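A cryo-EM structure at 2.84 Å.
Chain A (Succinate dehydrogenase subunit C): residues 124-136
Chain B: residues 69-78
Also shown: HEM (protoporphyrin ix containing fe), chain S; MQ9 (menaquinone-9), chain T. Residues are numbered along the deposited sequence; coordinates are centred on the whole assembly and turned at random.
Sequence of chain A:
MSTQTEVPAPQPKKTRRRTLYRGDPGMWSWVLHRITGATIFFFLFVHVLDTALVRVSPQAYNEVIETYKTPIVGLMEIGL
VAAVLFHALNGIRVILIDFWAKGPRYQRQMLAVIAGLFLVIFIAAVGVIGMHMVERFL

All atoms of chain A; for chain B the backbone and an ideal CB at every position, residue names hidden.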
# COMPACT_ATOMS: atom_id res chain seq x y z
N ALA A 124 17.34 -55.45 -21.98
CA ALA A 124 16.60 -56.63 -21.53
C ALA A 124 15.20 -56.66 -22.11
O ALA A 124 14.74 -57.68 -22.64
CB ALA A 124 16.55 -56.67 -20.01
N ALA A 125 14.49 -55.53 -22.03
CA ALA A 125 13.12 -55.47 -22.53
C ALA A 125 13.08 -55.67 -24.04
O ALA A 125 12.20 -56.37 -24.55
CB ALA A 125 12.48 -54.14 -22.16
N VAL A 126 14.02 -55.08 -24.77
CA VAL A 126 14.01 -55.24 -26.22
C VAL A 126 14.39 -56.66 -26.59
O VAL A 126 13.92 -57.18 -27.60
CB VAL A 126 14.93 -54.20 -26.89
CG1 VAL A 126 16.38 -54.60 -26.77
CG2 VAL A 126 14.56 -54.02 -28.34
N GLY A 127 15.19 -57.33 -25.76
CA GLY A 127 15.48 -58.73 -26.03
C GLY A 127 14.27 -59.61 -25.86
O GLY A 127 13.98 -60.47 -26.71
N VAL A 128 13.53 -59.41 -24.77
CA VAL A 128 12.31 -60.19 -24.55
C VAL A 128 11.29 -59.93 -25.65
O VAL A 128 10.72 -60.86 -26.23
CB VAL A 128 11.72 -59.87 -23.16
CG1 VAL A 128 10.44 -60.62 -22.96
CG2 VAL A 128 12.71 -60.23 -22.09
N ILE A 129 11.06 -58.65 -25.97
CA ILE A 129 10.09 -58.29 -26.99
C ILE A 129 10.52 -58.80 -28.36
O ILE A 129 9.70 -59.20 -29.18
CB ILE A 129 9.87 -56.77 -26.99
CG1 ILE A 129 9.16 -56.34 -25.72
CG2 ILE A 129 9.09 -56.34 -28.20
CD1 ILE A 129 9.03 -54.86 -25.59
N GLY A 130 11.83 -58.79 -28.64
CA GLY A 130 12.30 -59.31 -29.90
C GLY A 130 12.14 -60.80 -30.01
O GLY A 130 11.85 -61.33 -31.08
N MET A 131 12.30 -61.51 -28.89
CA MET A 131 12.01 -62.94 -28.89
C MET A 131 10.53 -63.19 -29.20
O MET A 131 10.19 -64.05 -30.02
CB MET A 131 12.39 -63.55 -27.55
CG MET A 131 11.80 -64.92 -27.33
SD MET A 131 12.12 -65.52 -25.67
CE MET A 131 11.31 -64.26 -24.70
N HIS A 132 9.65 -62.45 -28.53
CA HIS A 132 8.22 -62.59 -28.81
C HIS A 132 7.91 -62.31 -30.27
O HIS A 132 7.09 -63.00 -30.88
CB HIS A 132 7.41 -61.66 -27.91
CG HIS A 132 7.40 -62.07 -26.48
ND1 HIS A 132 7.06 -61.20 -25.46
CD2 HIS A 132 7.70 -63.24 -25.89
CE1 HIS A 132 7.15 -61.83 -24.31
NE2 HIS A 132 7.54 -63.07 -24.54
N MET A 133 8.56 -61.30 -30.86
CA MET A 133 8.26 -60.95 -32.24
C MET A 133 8.87 -61.93 -33.22
O MET A 133 8.36 -62.10 -34.33
CB MET A 133 8.74 -59.53 -32.52
CG MET A 133 8.41 -59.03 -33.91
SD MET A 133 8.86 -57.30 -34.14
CE MET A 133 8.85 -56.73 -32.44
N VAL A 134 9.97 -62.59 -32.84
CA VAL A 134 10.53 -63.64 -33.67
C VAL A 134 9.62 -64.86 -33.67
O VAL A 134 9.29 -65.40 -34.73
CB VAL A 134 11.95 -64.00 -33.20
CG1 VAL A 134 12.37 -65.32 -33.80
CG2 VAL A 134 12.91 -62.92 -33.63
N GLU A 135 9.19 -65.30 -32.50
CA GLU A 135 8.40 -66.53 -32.43
C GLU A 135 7.00 -66.31 -32.99
O GLU A 135 6.01 -66.55 -32.31
CB GLU A 135 8.31 -67.03 -30.99
CG GLU A 135 9.61 -67.54 -30.43
CD GLU A 135 10.06 -68.82 -31.09
OE1 GLU A 135 9.19 -69.61 -31.52
OE2 GLU A 135 11.28 -69.05 -31.18
N ARG A 136 6.93 -65.88 -34.24
CA ARG A 136 5.67 -65.58 -34.90
C ARG A 136 5.92 -65.20 -36.36
O ARG A 136 6.94 -64.59 -36.69
CB ARG A 136 4.94 -64.44 -34.19
CG ARG A 136 3.51 -64.28 -34.64
CD ARG A 136 2.84 -63.12 -33.95
NE ARG A 136 1.39 -63.16 -34.07
CZ ARG A 136 0.60 -63.91 -33.32
NH1 ARG A 136 -0.72 -63.88 -33.49
NH2 ARG A 136 1.11 -64.70 -32.39
N UNK B 69 1.90 -56.09 -19.89
CA UNK B 69 1.36 -56.16 -21.24
C UNK B 69 2.37 -56.74 -22.22
O UNK B 69 2.04 -57.65 -22.98
CB UNK B 69 0.92 -54.77 -21.70
N UNK B 70 3.59 -56.24 -22.20
CA UNK B 70 4.52 -56.54 -23.28
C UNK B 70 5.43 -57.71 -22.98
O UNK B 70 5.92 -58.35 -23.92
CB UNK B 70 5.37 -55.31 -23.59
N UNK B 71 5.69 -58.02 -21.72
CA UNK B 71 6.79 -58.91 -21.41
C UNK B 71 6.41 -60.16 -20.64
O UNK B 71 7.28 -61.01 -20.43
CB UNK B 71 7.85 -58.14 -20.61
N UNK B 72 5.16 -60.33 -20.24
CA UNK B 72 4.88 -61.38 -19.26
C UNK B 72 4.82 -62.77 -19.88
O UNK B 72 5.64 -63.63 -19.57
CB UNK B 72 3.56 -61.08 -18.55
N UNK B 73 3.86 -63.02 -20.77
CA UNK B 73 3.70 -64.36 -21.31
C UNK B 73 3.95 -64.43 -22.80
O UNK B 73 4.82 -65.17 -23.26
CB UNK B 73 2.29 -64.88 -21.00
N UNK B 74 3.17 -63.69 -23.57
CA UNK B 74 3.37 -63.65 -25.02
C UNK B 74 3.20 -62.23 -25.52
O UNK B 74 2.92 -62.03 -26.71
CB UNK B 74 2.40 -64.59 -25.74
N UNK B 75 3.34 -61.24 -24.65
CA UNK B 75 3.21 -59.86 -25.00
C UNK B 75 1.93 -59.61 -25.75
O UNK B 75 0.94 -60.31 -25.59
CB UNK B 75 4.41 -59.40 -25.83
N UNK B 76 1.98 -58.63 -26.64
CA UNK B 76 0.77 -58.27 -27.37
C UNK B 76 0.18 -59.46 -28.10
O UNK B 76 -1.02 -59.49 -28.37
CB UNK B 76 1.06 -57.15 -28.36
N UNK B 77 0.98 -60.48 -28.38
CA UNK B 77 0.46 -61.57 -29.18
C UNK B 77 -0.45 -62.50 -28.39
O UNK B 77 -0.82 -63.56 -28.90
CB UNK B 77 1.62 -62.37 -29.78
N UNK B 78 -0.83 -62.12 -27.18
CA UNK B 78 -1.87 -62.81 -26.45
C UNK B 78 -3.09 -61.95 -26.21
O UNK B 78 -4.07 -62.45 -25.67
CB UNK B 78 -1.32 -63.31 -25.11
CHA HEM S . -5.62 -49.74 -21.35
CHB HEM S . -2.36 -52.19 -23.91
CHC HEM S . 0.82 -48.75 -22.96
CHD HEM S . -2.34 -46.56 -20.03
C1A HEM S . -4.87 -50.65 -22.03
C2A HEM S . -5.32 -52.02 -22.05
C3A HEM S . -4.43 -52.69 -22.76
C4A HEM S . -3.42 -51.75 -23.18
CMA HEM S . -4.38 -54.18 -23.12
CAA HEM S . -6.63 -52.45 -21.33
CBA HEM S . -6.73 -53.90 -20.87
CGA HEM S . -6.48 -54.02 -19.40
O1A HEM S . -6.26 -55.15 -18.92
O2A HEM S . -6.49 -52.99 -18.71
C1B HEM S . -1.22 -51.46 -23.90
C2B HEM S . -0.06 -51.76 -24.68
C3B HEM S . 0.83 -50.81 -24.41
C4B HEM S . 0.23 -49.88 -23.48
CMB HEM S . 0.03 -52.99 -25.59
CAB HEM S . 2.25 -50.62 -24.98
CBB HEM S . 2.65 -51.19 -26.12
C1C HEM S . 0.22 -47.87 -22.10
C2C HEM S . 0.84 -46.67 -21.58
C3C HEM S . -0.04 -46.08 -20.77
C4C HEM S . -1.23 -46.87 -20.77
CMC HEM S . 2.27 -46.24 -21.95
CAC HEM S . 0.04 -44.78 -19.95
CBC HEM S . 1.03 -43.90 -20.06
C1D HEM S . -3.53 -47.21 -20.13
C2D HEM S . -4.76 -46.87 -19.48
C3D HEM S . -5.68 -47.74 -19.83
C4D HEM S . -5.05 -48.68 -20.72
CMD HEM S . -4.95 -45.69 -18.55
CAD HEM S . -7.15 -47.75 -19.37
CBD HEM S . -8.04 -47.61 -20.59
CGD HEM S . -9.42 -47.22 -20.17
O1D HEM S . -10.32 -47.18 -21.03
O2D HEM S . -9.60 -46.97 -18.96
NA HEM S . -3.70 -50.44 -22.77
NB HEM S . -1.03 -50.31 -23.19
NC HEM S . -1.04 -47.96 -21.57
ND HEM S . -3.74 -48.33 -20.87
FE HEM S . -2.39 -49.23 -22.14
C5 MQ9 T . 3.59 -55.18 -9.74
C5M MQ9 T . 2.41 -55.59 -8.83
C4 MQ9 T . 4.35 -54.02 -9.47
O4 MQ9 T . 4.04 -53.18 -8.31
C3 MQ9 T . 5.43 -53.65 -10.31
C2 MQ9 T . 5.72 -54.43 -11.39
C1 MQ9 T . 4.95 -55.60 -11.66
O1 MQ9 T . 5.27 -56.41 -12.80
C6 MQ9 T . 3.89 -55.96 -10.83
C3A MQ9 T . 6.23 -52.44 -10.03
C3B MQ9 T . 7.31 -52.07 -10.88
C3C MQ9 T . 7.61 -52.87 -11.98
C3D MQ9 T . 6.82 -54.06 -12.26
C7 MQ9 T . 3.04 -57.22 -11.11
C8 MQ9 T . 3.89 -58.57 -11.07
C9 MQ9 T . 2.99 -59.86 -11.07
C10 MQ9 T . 3.86 -61.04 -11.19
C11 MQ9 T . 2.00 -59.82 -12.26
C12 MQ9 T . 1.66 -61.24 -12.79
C13 MQ9 T . 0.34 -61.81 -12.09
C14 MQ9 T . -0.71 -62.30 -13.10
C15 MQ9 T . -2.06 -62.41 -12.40
C16 MQ9 T . -0.30 -63.65 -13.63
C17 MQ9 T . -1.38 -64.26 -14.56

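Position 69, on the last helical turn, is out of reach of chain A; its CB points at the heme, so a nonpolar side chain would suit. It is B:Met69, whose SD comes 3.7 Å from HEM CMA.

At position 70 the CB points sideways, close to the end of A:Ile129, with HEM CBB nearby. Several aliphatic residues would serve. B:Leu70 packs its CB 4.2 Å from A:Ile129 CD1 and extends CD2 to 3.8 Å from HEM CBB. A:His132 ND1 donates a weak hydrogen bond to B:Leu70 O (3.4 Å), approaching near the plane of the imidazole.

Position 71, where the chain leaves helical geometry, also has a sideways CB, but A:Val128, A:Ile129 and A:Ala125 offer a nonpolar strip. A long, flexible apolar side chain could follow it; a branched one could cover part. B:Met71 runs along the strip, its CB 4.3 Å from A:Val128 CG1, its CG 4.4 Å from A:Ile129 CG1 and its SD 4.1 Å from A:Ala125 CB.

Positions 72 and 73 turn CB away from chain A, leaving the choice wide, though the nearby menaquinone tail would favor reach. B:Trp72 brings NE1 to 3.5 Å from MQ9 C16, and B:Gln73 brings NE2 to 4.0 Å from MQ9 C17.

Position 74 places its backbone over the imidazole face of A:His132: its CA lies 4.2 Å from the ring centroid in a CH-pi contact. Since CB points away, many residues would fit, polar ones included. In B:Asp74 the carboxylate swings back, leaving OD2 4.4 Å from A:His132 CD2.

Position 75 has a phi of 51°, which favors glycine. An ideal CB would sit 3.2 Å from A:His132 ND1 and clash with the position 70 O at 2.6 Å. B:Gly75 meets both limits.

At position 76 the CB points sideways, beyond contact with chain A; the heme methyl CMB lies within reach of a small aliphatic. B:Val76 sets CG1 3.8 Å from HEM CMB.

Position 77 points toward chain A, its CB over one face of the A:Arg136 guanidinium. A large, flat side chain could use the space between this arginine and the helix end. B:Tyr77 does so: CD1 lies 3.5 Å from A:Arg136 CD, CE2 3.6 Å from A:His132 O, and OH 3.7 Å from A:Met133 CB.

Position 78 points sideways, out of contact; many residues would do. The NE of B:Arg78 donates a weak hydrogen bond to B:Gly75 O (3.5 Å).

Chain B (69-78) MLMWQDGVYR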
# COMPACT_ATOMS: atom_id res chain seq x y z
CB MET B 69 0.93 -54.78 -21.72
CG MET B 69 -0.29 -54.26 -21.05
SD MET B 69 -1.61 -55.44 -20.96
CE MET B 69 -2.62 -54.60 -19.78
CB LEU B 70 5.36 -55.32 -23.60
CG LEU B 70 4.61 -54.19 -24.27
CD1 LEU B 70 5.46 -52.98 -24.27
CD2 LEU B 70 4.28 -54.58 -25.67
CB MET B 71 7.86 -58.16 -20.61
CG MET B 71 8.55 -57.07 -21.40
SD MET B 71 9.28 -55.84 -20.34
CE MET B 71 10.28 -56.89 -19.31
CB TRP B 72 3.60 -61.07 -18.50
CG TRP B 72 3.34 -62.02 -17.39
CD1 TRP B 72 2.16 -62.61 -17.08
CD2 TRP B 72 4.29 -62.52 -16.44
NE1 TRP B 72 2.31 -63.43 -16.00
CE2 TRP B 72 3.61 -63.40 -15.59
CE3 TRP B 72 5.66 -62.31 -16.22
CZ2 TRP B 72 4.23 -64.06 -14.54
CZ3 TRP B 72 6.27 -62.97 -15.19
CH2 TRP B 72 5.56 -63.83 -14.36
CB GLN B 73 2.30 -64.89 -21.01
CG GLN B 73 1.97 -65.02 -19.56
CD GLN B 73 0.51 -65.28 -19.34
OE1 GLN B 73 -0.25 -65.42 -20.29
NE2 GLN B 73 0.10 -65.34 -18.08
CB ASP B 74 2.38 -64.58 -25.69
CG ASP B 74 2.87 -65.07 -27.02
OD1 ASP B 74 2.35 -66.10 -27.50
OD2 ASP B 74 3.78 -64.44 -27.60
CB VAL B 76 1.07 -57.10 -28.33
CG1 VAL B 76 1.49 -55.90 -27.55
CG2 VAL B 76 2.16 -57.48 -29.27
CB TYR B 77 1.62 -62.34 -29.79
CG TYR B 77 2.59 -61.38 -30.43
CD1 TYR B 77 2.21 -60.64 -31.53
CD2 TYR B 77 3.84 -61.19 -29.91
CE1 TYR B 77 3.07 -59.75 -32.11
CE2 TYR B 77 4.71 -60.29 -30.49
CZ TYR B 77 4.32 -59.58 -31.58
OH TYR B 77 5.18 -58.68 -32.16
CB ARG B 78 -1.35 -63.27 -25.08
CG ARG B 78 -1.22 -62.10 -24.20
CD ARG B 78 -0.69 -62.39 -22.86
NE ARG B 78 -0.06 -61.17 -22.40
CZ ARG B 78 0.19 -60.89 -21.14
NH1 ARG B 78 0.77 -59.75 -20.83
NH2 ARG B 78 -0.16 -61.74 -20.19
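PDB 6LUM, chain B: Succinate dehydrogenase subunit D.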